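Local coordinates for protein putative metallopeptidase (Corynebacterium diphtheriae, PDB 3QOC) that probably acts, as the full-length protein, as a metal-dependent aminopeptidase, of which this is the N-terminal creatinase/prolidase-like domain, at residues A22-I26 with D27-V31. Residues are numbered along the deposited sequence; the frame is centred on the assembly and turned at random.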
loop_
_atom_site.group_PDB
_atom_site.type_symbol
_atom_site.label_atom_id
_atom_site.label_comp_id
_atom_site.label_asym_id
_atom_site.label_seq_id
_atom_site.Cartn_x
_atom_site.Cartn_y
_atom_site.Cartn_z
ATOM N N ALA A 22 -10.929 2.865 -9.928
ATOM C CA ALA A 22 -11.528 3.089 -11.279
ATOM C C ALA A 22 -11.500 4.564 -11.677
ATOM O O ALA A 22 -10.901 4.913 -12.691
ATOM C CB ALA A 22 -12.951 2.584 -11.327
ATOM N N ALA A 23 -12.123 5.421 -10.868
ATOM C CA ALA A 23 -12.164 6.869 -11.137
ATOM C C ALA A 23 -10.783 7.581 -11.223
ATOM O O ALA A 23 -10.617 8.538 -11.980
ATOM C CB ALA A 23 -13.058 7.582 -10.104
ATOM N N LYS A 24 -9.811 7.144 -10.435
ATOM C CA LYS A 24 -8.474 7.746 -10.497
ATOM C C LYS A 24 -7.692 7.073 -11.651
ATOM O O LYS A 24 -6.526 7.419 -11.899
ATOM C CB LYS A 24 -7.735 7.611 -9.153
ATOM C CG LYS A 24 -8.154 8.628 -8.035
ATOM C CD LYS A 24 -7.905 8.044 -6.583
ATOM C CE LYS A 24 -8.487 8.963 -5.446
ATOM N NZ LYS A 24 -7.498 9.551 -4.421
ATOM N N ARG A 25 -8.351 6.140 -12.359
ATOM C CA ARG A 25 -7.770 5.375 -13.432
ATOM C C ARG A 25 -6.484 4.634 -13.035
ATOM O O ARG A 25 -5.470 4.817 -13.704
ATOM C CB ARG A 25 -7.506 6.310 -14.626
ATOM N N ILE A 26 -6.532 3.823 -11.967
ATOM C CA ILE A 26 -5.412 2.993 -11.513
ATOM C C ILE A 26 -5.908 1.608 -11.088
ATOM O O ILE A 26 -7.074 1.443 -10.803
ATOM C CB ILE A 26 -4.656 3.641 -10.321
ATOM C CG1 ILE A 26 -5.629 4.169 -9.269
ATOM C CG2 ILE A 26 -3.775 4.832 -10.805
ATOM C CD1 ILE A 26 -4.893 4.835 -7.986
ATOM N N ASP A 27 -5.000 0.636 -11.033
ATOM C CA ASP A 27 -5.272 -0.727 -10.638
ATOM C C ASP A 27 -4.949 -1.034 -9.186
ATOM O O ASP A 27 -5.333 -2.061 -8.682
ATOM C CB ASP A 27 -4.412 -1.651 -11.478
ATOM C CG ASP A 27 -4.773 -1.590 -12.969
ATOM O OD1 ASP A 27 -5.962 -1.766 -13.273
ATOM O OD2 ASP A 27 -3.906 -1.341 -13.835
ATOM N N ALA A 28 -4.149 -0.195 -8.566
ATOM C CA ALA A 28 -3.688 -0.379 -7.222
ATOM C C ALA A 28 -3.148 0.943 -6.701
ATOM O O ALA A 28 -2.730 1.825 -7.481
ATOM C CB ALA A 28 -2.630 -1.366 -7.197
HETATM N N MSE A 29 -3.167 1.060 -5.391
HETATM C CA MSE A 29 -2.674 2.213 -4.740
HETATM C C MSE A 29 -1.581 1.781 -3.769
HETATM O O MSE A 29 -1.738 0.858 -2.954
HETATM C CB MSE A 29 -3.824 2.906 -4.036
HETATM C CG MSE A 29 -3.450 4.152 -3.323
HETATM SE SE MSE A 29 -3.105 5.692 -4.641
HETATM C CE MSE A 29 -4.438 7.069 -3.792
ATOM N N LEU A 30 -0.448 2.459 -3.867
ATOM C CA LEU A 30 0.666 2.289 -2.959
ATOM C C LEU A 30 0.622 3.423 -1.931
ATOM O O LEU A 30 0.784 4.594 -2.257
ATOM C CB LEU A 30 1.958 2.395 -3.737
ATOM C CG LEU A 30 3.278 2.402 -2.917
ATOM C CD1 LEU A 30 3.388 1.145 -2.082
ATOM C CD2 LEU A 30 4.465 2.467 -3.808
ATOM N N VAL A 31 0.379 3.086 -0.685
ATOM C CA VAL A 31 0.272 4.068 0.370
ATOM C C VAL A 31 1.570 4.093 1.156
ATOM O O VAL A 31 2.025 3.058 1.636
ATOM C CB VAL A 31 -0.860 3.618 1.302
ATOM C CG1 VAL A 31 -1.110 4.694 2.405
ATOM C CG2 VAL A 31 -2.137 3.358 0.460
#
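The end of Ile26 meets the selenium of selenomethionine Met29, the two side chains crossing at an angle, where the chain leaves a short helix and enters a strand. CB of Ile26 lies 3.9 Å from the carbonyl oxygen of Ala28. CG1, which stands between the backbone N and the carbonyl carbon (chi1 46°), lies 4.1 Å from Ala28 O. The second torsion, near 180°, extends the chain so that CD1 comes closer to that oxygen, 3.7 Å from Ala28 O, and reaches SE of Met29 at 3.9 Å. Val127 and Ile125 of strand 122-127 pack on Ile26 as well, and Leu21 of the preceding helix touches both Ile26 and Met29. Helix 21-24 ends in a Schellman motif, with Arg25 at positive phi, and the chain then enters strand 28-31, an inner strand of the mixed sheet of this creatinase/prolidase N-terminal domain. Met29 bends at chi2 and chi3 and so brings its methyl to the tip of Lys24, CE lying 4.0 Å from NZ, a van der Waals approach. Carboxylate oxygen OD2 of Asp27 accepts a hydrogen bond from the backbone N of Arg98, at the start of the neighbouring parallel strand 97-102.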